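Local coordinates for inulin fructotransferase (Bacillus sp. snu-7, PDB 2INV), which probably cleaves di-fructose units from the ends of inulin chains by intramolecular fructosyl transfer, releasing them as a cyclic difructose anhydride, at residues H87-R92 with I202-N207; D96-T101 with E301-F306; L106-S111 with C144-G149; Y157-T162 with Y182-L187. All blocks are in the same frame, centred on the assembly; numbering follows the deposited sequence.

Contact 1. Residues H87-R92 with I202-N207. With FRU (beta-D-fructofuranose), chain D.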
# COMPACT_ATOMS: atom_id res chain seq x y z
N HIS A 87 -9.30 -15.27 0.68
CA HIS A 87 -8.86 -15.41 -0.71
C HIS A 87 -8.63 -16.88 -1.06
O HIS A 87 -8.61 -17.26 -2.22
CB HIS A 87 -7.57 -14.62 -0.94
CG HIS A 87 -6.41 -15.11 -0.14
ND1 HIS A 87 -6.37 -15.06 1.24
CD2 HIS A 87 -5.24 -15.67 -0.53
CE1 HIS A 87 -5.22 -15.56 1.66
NE2 HIS A 87 -4.52 -15.94 0.61
N GLY A 88 -8.43 -17.68 -0.02
CA GLY A 88 -8.20 -19.11 -0.15
C GLY A 88 -7.35 -19.61 -1.30
O GLY A 88 -7.71 -20.60 -1.94
N PHE A 89 -6.23 -18.96 -1.58
CA PHE A 89 -5.42 -19.45 -2.69
C PHE A 89 -4.78 -20.80 -2.38
O PHE A 89 -4.49 -21.13 -1.22
CB PHE A 89 -4.33 -18.46 -3.10
CG PHE A 89 -3.49 -18.94 -4.25
CD1 PHE A 89 -2.36 -19.71 -4.03
CD2 PHE A 89 -3.87 -18.67 -5.56
CE1 PHE A 89 -1.61 -20.22 -5.08
CE2 PHE A 89 -3.13 -19.18 -6.64
CZ PHE A 89 -2.00 -19.95 -6.39
N PHE A 90 -4.58 -21.57 -3.44
CA PHE A 90 -3.99 -22.90 -3.38
C PHE A 90 -3.42 -23.15 -4.77
O PHE A 90 -4.10 -22.96 -5.78
CB PHE A 90 -5.07 -23.92 -3.01
CG PHE A 90 -4.67 -25.36 -3.20
CD1 PHE A 90 -4.87 -26.01 -4.43
CD2 PHE A 90 -4.14 -26.09 -2.15
CE1 PHE A 90 -4.57 -27.35 -4.59
CE2 PHE A 90 -3.82 -27.45 -2.31
CZ PHE A 90 -4.04 -28.07 -3.52
N SER A 91 -2.16 -23.55 -4.81
CA SER A 91 -1.43 -23.80 -6.05
C SER A 91 -1.91 -25.04 -6.81
O SER A 91 -1.41 -26.14 -6.58
CB SER A 91 0.06 -23.95 -5.73
OG SER A 91 0.82 -24.23 -6.90
N ARG A 92 -2.86 -24.86 -7.72
CA ARG A 92 -3.35 -25.99 -8.50
C ARG A 92 -2.26 -26.47 -9.44
O ARG A 92 -2.22 -27.64 -9.84
CB ARG A 92 -4.59 -25.61 -9.32
CG ARG A 92 -5.90 -25.75 -8.55
CD ARG A 92 -7.09 -25.51 -9.46
NE ARG A 92 -8.37 -25.75 -8.79
CZ ARG A 92 -8.84 -26.95 -8.45
NH1 ARG A 92 -8.13 -28.05 -8.72
NH2 ARG A 92 -10.02 -27.07 -7.85
N ILE A 202 -3.55 -12.95 -7.41
CA ILE A 202 -3.98 -13.37 -8.74
C ILE A 202 -2.87 -14.18 -9.38
O ILE A 202 -1.93 -13.61 -9.95
CB ILE A 202 -4.24 -12.14 -9.62
CG1 ILE A 202 -4.91 -11.05 -8.79
CG2 ILE A 202 -5.09 -12.53 -10.81
CD1 ILE A 202 -5.05 -9.74 -9.49
N ALA A 203 -2.95 -15.50 -9.30
CA ALA A 203 -1.89 -16.30 -9.89
C ALA A 203 -2.34 -17.61 -10.49
O ALA A 203 -3.43 -18.12 -10.18
CB ALA A 203 -0.81 -16.55 -8.87
N GLU A 204 -1.49 -18.15 -11.36
CA GLU A 204 -1.77 -19.40 -12.04
C GLU A 204 -3.03 -19.16 -12.86
O GLU A 204 -3.92 -20.00 -12.95
CB GLU A 204 -1.92 -20.52 -11.00
CG GLU A 204 -0.57 -20.78 -10.29
CD GLU A 204 -0.58 -21.95 -9.32
OE1 GLU A 204 -1.59 -22.68 -9.27
OE2 GLU A 204 0.44 -22.14 -8.62
N CYS A 205 -3.06 -17.98 -13.48
CA CYS A 205 -4.14 -17.54 -14.35
C CYS A 205 -3.51 -17.24 -15.71
O CYS A 205 -2.34 -16.84 -15.77
CB CYS A 205 -4.79 -16.28 -13.80
SG CYS A 205 -5.93 -16.54 -12.41
N GLY A 206 -4.27 -17.44 -16.78
CA GLY A 206 -3.72 -17.17 -18.10
C GLY A 206 -3.37 -15.70 -18.17
O GLY A 206 -2.30 -15.31 -18.63
N ASN A 207 -4.29 -14.88 -17.67
CA ASN A 207 -4.14 -13.44 -17.60
C ASN A 207 -4.59 -13.02 -16.21
O ASN A 207 -5.54 -13.58 -15.67
CB ASN A 207 -5.02 -12.75 -18.64
CG ASN A 207 -4.73 -13.21 -20.05
OD1 ASN A 207 -5.08 -14.32 -20.44
ND2 ASN A 207 -4.09 -12.35 -20.84
C1 FRU D . 4.24 -22.99 -9.96
C2 FRU D . 4.53 -21.48 -9.58
C3 FRU D . 3.35 -20.51 -9.87
C4 FRU D . 4.01 -19.18 -10.30
C5 FRU D . 5.30 -19.65 -10.90
C6 FRU D . 6.44 -18.80 -10.33
O1 FRU D . 3.54 -23.10 -11.23
O3 FRU D . 2.12 -20.29 -9.23
O4 FRU D . 3.18 -18.41 -11.15
O5 FRU D . 5.44 -21.09 -10.60
O6 FRU D . 7.47 -18.89 -11.24

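Contact 2. Residues D96-T101 with E301-F306. With FRU (beta-D-fructofuranose), chain D.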
# COMPACT_ATOMS: atom_id res chain seq x y z
N ASP A 96 -1.24 -30.35 -9.89
CA ASP A 96 -1.29 -30.95 -11.23
C ASP A 96 0.02 -31.54 -11.73
O ASP A 96 0.04 -32.33 -12.67
CB ASP A 96 -1.75 -29.93 -12.28
CG ASP A 96 -3.24 -29.82 -12.37
OD1 ASP A 96 -3.94 -30.83 -12.12
OD2 ASP A 96 -3.73 -28.73 -12.74
N ASN A 97 1.12 -31.13 -11.12
CA ASN A 97 2.42 -31.60 -11.53
C ASN A 97 3.10 -32.42 -10.44
O ASN A 97 4.30 -32.70 -10.51
CB ASN A 97 3.29 -30.41 -11.96
CG ASN A 97 2.82 -29.79 -13.28
OD1 ASN A 97 2.95 -30.41 -14.34
ND2 ASN A 97 2.26 -28.59 -13.22
N SER A 98 2.31 -32.81 -9.45
CA SER A 98 2.80 -33.62 -8.32
C SER A 98 1.95 -34.87 -8.14
O SER A 98 0.97 -35.09 -8.86
CB SER A 98 2.74 -32.81 -7.02
OG SER A 98 3.57 -31.67 -7.08
N ASN A 99 2.36 -35.70 -7.19
CA ASN A 99 1.66 -36.94 -6.85
C ASN A 99 0.80 -36.69 -5.61
O ASN A 99 1.31 -36.65 -4.50
CB ASN A 99 2.66 -38.07 -6.57
CG ASN A 99 1.98 -39.41 -6.32
OD1 ASN A 99 0.84 -39.47 -5.83
ND2 ASN A 99 2.68 -40.49 -6.65
N PRO A 100 -0.50 -36.48 -5.81
CA PRO A 100 -1.51 -36.22 -4.78
C PRO A 100 -1.70 -37.23 -3.64
O PRO A 100 -2.42 -36.94 -2.68
CB PRO A 100 -2.79 -36.08 -5.59
CG PRO A 100 -2.32 -35.32 -6.76
CD PRO A 100 -0.99 -35.99 -7.12
N THR A 101 -1.05 -38.39 -3.71
CA THR A 101 -1.22 -39.40 -2.66
C THR A 101 -0.97 -38.92 -1.23
O THR A 101 0.12 -38.46 -0.88
CB THR A 101 -0.31 -40.63 -2.90
OG1 THR A 101 -0.52 -41.12 -4.24
CG2 THR A 101 -0.67 -41.73 -1.92
N GLU A 301 13.28 -20.15 -16.61
CA GLU A 301 12.19 -20.90 -15.98
C GLU A 301 12.77 -21.92 -15.00
O GLU A 301 13.59 -22.76 -15.38
CB GLU A 301 11.38 -21.61 -17.06
CG GLU A 301 10.43 -22.67 -16.52
CD GLU A 301 9.35 -22.10 -15.64
OE1 GLU A 301 8.45 -21.41 -16.16
OE2 GLU A 301 9.41 -22.33 -14.41
N GLY A 302 12.32 -21.87 -13.75
CA GLY A 302 12.84 -22.78 -12.75
C GLY A 302 12.02 -24.01 -12.39
O GLY A 302 12.55 -24.93 -11.75
N TYR A 303 10.75 -24.05 -12.80
CA TYR A 303 9.90 -25.20 -12.50
C TYR A 303 9.79 -26.09 -13.74
O TYR A 303 9.14 -25.73 -14.72
CB TYR A 303 8.54 -24.70 -12.03
CG TYR A 303 7.59 -25.72 -11.45
CD1 TYR A 303 7.99 -26.63 -10.48
CD2 TYR A 303 6.24 -25.72 -11.83
CE1 TYR A 303 7.07 -27.51 -9.89
CE2 TYR A 303 5.32 -26.59 -11.25
CZ TYR A 303 5.74 -27.48 -10.28
OH TYR A 303 4.82 -28.32 -9.70
N PRO A 304 10.45 -27.26 -13.72
CA PRO A 304 10.51 -28.28 -14.77
C PRO A 304 9.30 -28.45 -15.71
O PRO A 304 9.47 -28.46 -16.93
CB PRO A 304 10.85 -29.53 -13.98
CG PRO A 304 11.86 -28.99 -13.02
CD PRO A 304 11.22 -27.70 -12.54
N PRO A 305 8.09 -28.63 -15.16
CA PRO A 305 6.92 -28.80 -16.02
C PRO A 305 6.84 -27.76 -17.15
O PRO A 305 6.35 -28.04 -18.25
CB PRO A 305 5.76 -28.65 -15.05
CG PRO A 305 6.28 -29.34 -13.85
CD PRO A 305 7.73 -28.88 -13.75
N PHE A 306 7.37 -26.58 -16.86
CA PHE A 306 7.34 -25.47 -17.81
C PHE A 306 8.65 -25.18 -18.49
O PHE A 306 8.76 -24.19 -19.23
CB PHE A 306 6.88 -24.23 -17.10
CG PHE A 306 5.48 -24.32 -16.67
CD1 PHE A 306 4.45 -24.19 -17.60
CD2 PHE A 306 5.17 -24.67 -15.36
CE1 PHE A 306 3.15 -24.41 -17.24
CE2 PHE A 306 3.85 -24.90 -14.99
CZ PHE A 306 2.84 -24.77 -15.93
C1 FRU D . 4.24 -22.99 -9.96
C2 FRU D . 4.53 -21.48 -9.58
C3 FRU D . 3.35 -20.51 -9.87
C4 FRU D . 4.01 -19.18 -10.30
C5 FRU D . 5.30 -19.65 -10.90
C6 FRU D . 6.44 -18.80 -10.33
O1 FRU D . 3.54 -23.10 -11.23
O3 FRU D . 2.12 -20.29 -9.23
O4 FRU D . 3.18 -18.41 -11.15
O5 FRU D . 5.44 -21.09 -10.60
O6 FRU D . 7.47 -18.89 -11.24
O HOH W 1 6.00 -30.79 -9.15

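Contact 3. Residues L106-S111 with C144-G149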
# COMPACT_ATOMS: atom_id res chain seq x y z
N LEU A 106 -6.76 -30.75 -1.86
CA LEU A 106 -6.66 -30.91 -3.30
C LEU A 106 -7.32 -29.71 -3.98
O LEU A 106 -7.41 -29.65 -5.21
CB LEU A 106 -7.37 -32.19 -3.73
CG LEU A 106 -6.95 -33.54 -3.16
CD1 LEU A 106 -8.03 -34.57 -3.45
CD2 LEU A 106 -5.61 -33.98 -3.74
N GLN A 107 -7.78 -28.75 -3.18
CA GLN A 107 -8.47 -27.58 -3.72
C GLN A 107 -8.45 -26.29 -2.91
O GLN A 107 -8.27 -26.29 -1.70
CB GLN A 107 -9.95 -27.90 -3.94
CG GLN A 107 -10.29 -28.81 -5.09
CD GLN A 107 -11.79 -28.82 -5.33
OE1 GLN A 107 -12.38 -27.80 -5.70
NE2 GLN A 107 -12.42 -29.96 -5.07
N PRO A 108 -8.64 -25.16 -3.61
CA PRO A 108 -8.70 -23.80 -3.05
C PRO A 108 -9.79 -23.71 -1.99
O PRO A 108 -10.80 -24.44 -2.07
CB PRO A 108 -8.99 -22.96 -4.29
CG PRO A 108 -8.10 -23.60 -5.30
CD PRO A 108 -8.30 -25.10 -5.05
N GLY A 109 -9.60 -22.85 -0.99
CA GLY A 109 -10.58 -22.73 0.07
C GLY A 109 -11.22 -21.37 0.34
O GLY A 109 -11.40 -20.56 -0.57
N ALA A 110 -11.54 -21.12 1.61
CA ALA A 110 -12.19 -19.87 2.01
C ALA A 110 -13.54 -19.83 1.31
O ALA A 110 -14.16 -20.88 1.11
CB ALA A 110 -11.34 -18.66 1.61
N SER A 111 -14.00 -18.64 0.93
CA SER A 111 -15.27 -18.51 0.23
C SER A 111 -14.92 -18.83 -1.22
O SER A 111 -14.75 -17.94 -2.07
CB SER A 111 -15.80 -17.09 0.39
OG SER A 111 -15.73 -16.72 1.75
N CYS A 144 -12.85 -16.31 -3.17
CA CYS A 144 -12.05 -17.04 -4.14
C CYS A 144 -12.71 -17.52 -5.44
O CYS A 144 -13.76 -18.16 -5.41
CB CYS A 144 -11.43 -18.24 -3.42
SG CYS A 144 -10.38 -19.32 -4.41
N LEU A 145 -12.07 -17.21 -6.57
CA LEU A 145 -12.54 -17.61 -7.89
C LEU A 145 -11.54 -18.61 -8.47
O LEU A 145 -10.40 -18.26 -8.78
CB LEU A 145 -12.68 -16.39 -8.81
CG LEU A 145 -13.94 -15.54 -8.57
CD1 LEU A 145 -13.87 -14.28 -9.42
CD2 LEU A 145 -15.18 -16.36 -8.91
N ASP A 146 -12.00 -19.85 -8.63
CA ASP A 146 -11.16 -20.94 -9.11
C ASP A 146 -11.70 -21.57 -10.41
O ASP A 146 -12.85 -22.02 -10.47
CB ASP A 146 -11.06 -21.95 -7.95
CG ASP A 146 -10.50 -23.30 -8.34
OD1 ASP A 146 -9.82 -23.41 -9.37
OD2 ASP A 146 -10.75 -24.26 -7.58
N GLY A 147 -10.85 -21.58 -11.44
CA GLY A 147 -11.22 -22.13 -12.74
C GLY A 147 -11.14 -23.63 -12.81
O GLY A 147 -11.39 -24.24 -13.86
N VAL A 148 -10.77 -24.24 -11.69
CA VAL A 148 -10.67 -25.69 -11.57
C VAL A 148 -9.55 -26.40 -12.34
O VAL A 148 -8.80 -27.19 -11.77
CB VAL A 148 -12.02 -26.34 -11.92
CG1 VAL A 148 -11.94 -27.84 -11.72
CG2 VAL A 148 -13.11 -25.74 -11.06
N GLY A 149 -9.44 -26.13 -13.64
CA GLY A 149 -8.41 -26.80 -14.42
C GLY A 149 -8.18 -26.23 -15.81
O GLY A 149 -8.97 -25.45 -16.31

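Contact 4. Residues Y157-T162 with Y182-L187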
# COMPACT_ATOMS: atom_id res chain seq x y z
N TYR A 157 -2.97 -23.22 -19.35
CA TYR A 157 -3.39 -21.87 -18.95
C TYR A 157 -4.53 -21.44 -19.85
O TYR A 157 -4.70 -20.25 -20.11
CB TYR A 157 -2.27 -20.85 -19.11
CG TYR A 157 -1.26 -20.81 -17.99
CD1 TYR A 157 -1.47 -20.02 -16.86
CD2 TYR A 157 -0.10 -21.54 -18.09
CE1 TYR A 157 -0.52 -19.98 -15.84
CE2 TYR A 157 0.86 -21.50 -17.10
CZ TYR A 157 0.65 -20.72 -15.98
OH TYR A 157 1.61 -20.69 -15.00
N HIS A 158 -5.28 -22.41 -20.34
CA HIS A 158 -6.41 -22.12 -21.20
C HIS A 158 -7.62 -22.88 -20.72
O HIS A 158 -7.52 -24.06 -20.39
CB HIS A 158 -6.12 -22.54 -22.64
CG HIS A 158 -5.27 -21.56 -23.40
ND1 HIS A 158 -3.90 -21.49 -23.25
CD2 HIS A 158 -5.60 -20.58 -24.28
CE1 HIS A 158 -3.43 -20.51 -24.01
NE2 HIS A 158 -4.44 -19.95 -24.64
N ASN A 159 -8.76 -22.21 -20.69
CA ASN A 159 -9.97 -22.91 -20.27
C ASN A 159 -11.21 -22.07 -20.55
O ASN A 159 -12.31 -22.44 -20.15
CB ASN A 159 -9.89 -23.31 -18.79
CG ASN A 159 -9.84 -22.12 -17.86
OD1 ASN A 159 -10.21 -21.00 -18.22
ND2 ASN A 159 -9.39 -22.36 -16.63
N GLY A 160 -11.00 -20.96 -21.25
CA GLY A 160 -12.09 -20.08 -21.63
C GLY A 160 -12.93 -19.47 -20.52
O GLY A 160 -14.01 -18.93 -20.81
N LYS A 161 -12.48 -19.53 -19.28
CA LYS A 161 -13.27 -18.95 -18.19
C LYS A 161 -12.71 -17.61 -17.73
O LYS A 161 -11.51 -17.35 -17.82
CB LYS A 161 -13.28 -19.90 -16.99
CG LYS A 161 -13.96 -21.23 -17.26
CD LYS A 161 -13.50 -22.26 -16.25
CE LYS A 161 -14.16 -23.61 -16.48
NZ LYS A 161 -13.95 -24.52 -15.32
N THR A 162 -13.58 -16.74 -17.25
CA THR A 162 -13.14 -15.45 -16.73
C THR A 162 -13.78 -15.27 -15.35
O THR A 162 -14.92 -15.68 -15.13
CB THR A 162 -13.55 -14.27 -17.62
OG1 THR A 162 -12.91 -14.39 -18.90
CG2 THR A 162 -13.10 -12.95 -16.98
N TYR A 182 -6.37 -20.40 -11.49
CA TYR A 182 -6.66 -21.25 -12.64
C TYR A 182 -7.78 -20.76 -13.57
O TYR A 182 -8.62 -21.54 -14.01
CB TYR A 182 -6.93 -22.69 -12.17
CG TYR A 182 -5.77 -23.66 -12.37
CD1 TYR A 182 -4.45 -23.29 -12.07
CD2 TYR A 182 -6.00 -24.94 -12.86
CE1 TYR A 182 -3.38 -24.19 -12.27
CE2 TYR A 182 -4.94 -25.85 -13.05
CZ TYR A 182 -3.64 -25.47 -12.75
OH TYR A 182 -2.61 -26.36 -12.95
N LEU A 183 -7.76 -19.47 -13.89
CA LEU A 183 -8.74 -18.83 -14.78
C LEU A 183 -8.03 -18.31 -16.01
O LEU A 183 -6.96 -17.70 -15.88
CB LEU A 183 -9.42 -17.65 -14.07
CG LEU A 183 -10.38 -17.96 -12.94
CD1 LEU A 183 -10.67 -16.69 -12.16
CD2 LEU A 183 -11.65 -18.55 -13.52
N GLU A 184 -8.60 -18.48 -17.20
CA GLU A 184 -7.91 -17.96 -18.36
C GLU A 184 -7.75 -16.45 -18.24
O GLU A 184 -6.72 -15.89 -18.63
CB GLU A 184 -8.61 -18.31 -19.68
CG GLU A 184 -7.62 -18.14 -20.82
CD GLU A 184 -8.10 -18.67 -22.15
OE1 GLU A 184 -8.73 -19.75 -22.18
OE2 GLU A 184 -7.81 -18.02 -23.18
N HIS A 185 -8.77 -15.81 -17.69
CA HIS A 185 -8.74 -14.37 -17.47
C HIS A 185 -9.26 -14.19 -16.05
O HIS A 185 -10.41 -14.54 -15.77
CB HIS A 185 -9.65 -13.63 -18.45
CG HIS A 185 -9.27 -13.79 -19.88
ND1 HIS A 185 -8.41 -12.92 -20.52
CD2 HIS A 185 -9.62 -14.72 -20.80
CE1 HIS A 185 -8.25 -13.31 -21.78
NE2 HIS A 185 -8.98 -14.40 -21.97
N ALA A 186 -8.44 -13.66 -15.16
CA ALA A 186 -8.88 -13.48 -13.78
C ALA A 186 -9.78 -12.26 -13.68
O ALA A 186 -10.98 -12.37 -13.41
CB ALA A 186 -7.68 -13.31 -12.87
N LEU A 187 -9.20 -11.10 -13.93
CA LEU A 187 -9.92 -9.84 -13.84
C LEU A 187 -9.78 -8.94 -15.08
O LEU A 187 -8.68 -8.71 -15.57
CB LEU A 187 -9.44 -9.06 -12.62
CG LEU A 187 -10.00 -7.66 -12.44
CD1 LEU A 187 -11.43 -7.75 -11.95
CD2 LEU A 187 -9.15 -6.89 -11.44

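Contact 1. Residues H87-R92 with I202-N207
Glu204 OE2 is shared between the fructose and Ser91. It accepts a hydrogen bond from the sugar hydroxyl O3, with 2.6 Å between Glu204 OE2 and FRU O3, and a second from Ser91, whose OG is 2.7 Å from Glu204 OE2 and meets the syn lone pair, on the side of the other oxygen. Ser91 suits this place because its small hydroxyl, anti to its own backbone N (chi1 178°), also caps the helix 92-96 through the backbone N of Ile94. Glu204 OE1 is held by the backbone N of Ser93, so the carboxylate faces the start of that helix with both oxygens. Its chain runs extended beyond CG, which carries the carboxylate to Ser91. One shell out, Phe89 directs its ring edge at Ala203 and Glu204: CZ is 3.8 Å from Glu204 CD, and CE2 is 4.2 Å from the methyl CB of Ala203. Ring and carboxylate planes stand 74° apart. Arg92 turns its guanidinium away to a salt bridge with Asp146. An alanine at Glu204 would remove the acceptor shared by Ser91 and the sugar, and would probably loosen the hold on FRU O3. The helix N-terminus and two donors on OE2 probably favour the ionised carboxylate, consistent with a group that orients the sugar hydroxyl in the pocket.

Contact 2. Residues D96-T101 with E301-F306
The rim of the fructose pocket is built here from two loops, one following the short helix 92-96 and the other following strand 285-299, which supplies the pocket residue Tyr303. Asn97 carries most of the contact. Its CG lies beside the backbone N (chi1 -71°), which lays the flat amide obliquely against the ring of Pro305, with OD1 3.4 Å from Pro305 CB. The same residue sets its CB 3.4 Å from Tyr303 OH. Asparagine suits the spot because it packs against proline on one side while its ND2 is bonded to Ser93 O and Asn155 OD1. A water joins the loops, donating to Asn97 O at 2.9 Å and lying 2.8 Å from Tyr303 OH. An alanine at Asn97 would lose the amide and its bonds to Ser93 and Asn155, and would probably leave Pro305 less firmly packed. Within the loop 301-306, Pro305 places CD over the centre of one face of the Tyr303 ring, 3.8 Å above its plane, and Tyr303 N is bonded to Glu301 OE2, so the tyrosine is steadied from two directions. CG anti to the backbone N (chi1 -170°) carries the ring out to the sugar, where Tyr303 CD2 comes 3.8 Å from FRU O1. Phe306, beside it, makes a cation-pi contact with Arg252. Outward, Tyr303 also touches Ile94 and Phe306 touches Ser93, so the loop 301-306 leans on the helix 92-96, while Asp96 bonds to Tyr182 through OD2.

Contact 3. Residues L106-S111 with C144-G149
The tight part of this contact lies at the Ser111 and Cys144 end, where Cys144 N donates to Ser111 O at 2.7 Å, a nearly straight bond (165° at the hydrogen) that arrives from above the carbonyl plane. Cys144 points its side chain at the loop: CB sits 3.7 Å from Gly109 O, and SG, anti to the backbone N, reaches 3.9 Å from Pro108 CB. A small, weakly polar thiol fits this buried position between backbone and proline ring. Pro108 then crosses Asp146 at about a right angle, its CG 3.6 Å from Asp146 OD2. That buried carboxylate is satisfied nearby: OD1 accepts from Val148 N at 2.6 Å, closing an Asx turn just past the strand. Toward Gln107 and Val148 the contact loosens. These residues are partly exposed, and Gln107 OE1 stays 4.3 Å from Asp146 OD2; its amide turns instead to Asp53 of the second subunit, with OE1 bonded to Arg114. Ser111 OG, at the buried end, is held by Ile62 O and Phe85 N. Strands 111-115 and 135-146, which pair in parallel just here, are successive rungs of the right-handed parallel beta-helix, bonded backbone to backbone.

Contact 4. Residues Y157-T162 with Y182-L187
Hydrogen bonds from side chain to backbone dominate this meeting of two loops with the strands they lead into. Glu184, with CG anti to the backbone N (chi1 -162°) and its chain extended beyond, sends OE1 into the turn at Asn159 and Gly160, accepting from Asn159 N at 2.9 Å and from Gly160 N at 2.7 Å. The Asn159 bond uses the anti lone pair; the Gly160 bond comes from above the carboxylate plane. Asn159 answers in the opposite direction. Its OD1 accepts from Lys161 N, forming an Asx turn, and from Glu184 N at 3.2 Å, while ND2 donates to Tyr182 O at 2.9 Å with that oxygen in the amide plane. Asparagine suits the corner because one amide both accepts and donates, and Gly160 readily adopts the positive phi there. Backbone pairing follows: His185 N donates to Lys161 O at 3.1 Å, nearly along the C=O axis, and Thr162 forms a parallel bridge with His185, its CA 3.0 Å from His185 O in a CA-H...O contact. Van der Waals contacts complete the fit, as Thr162 OG1 meets His185 CB at 3.4 Å and Lys161 CB lies near Leu183 CD2. Lys161 NZ bonds to Val115 O and Gly147 O. Thus strands 162-166 and 185-193 begin side by side as neighbouring rungs, while Leu183 packs on Leu145 of strand 135-146 and Tyr182 stacks its ring on Phe150.

Contacts 1, 3 and 4 lie close together in the beta-helix, with centres 8 to 13 Å apart, and each reaches its parallel strands; contact 2 stands farther out, about 15 Å from contact 1 and 20 Å from contact 4, among the loops. Along the chain, contact 3 closes before contact 4 opens, both fall between the segments of contact 1, and contact 2 crosses contact 1. The Arg92 salt bridge to Asp146 ties contacts 1 and 3, Gly147 and Gly149 join contact 3 to contact 4, and Asp96 links contact 2 to contact 4. Contacts 1 and 2, which join distant parts of the sequence, both touch the same fructose.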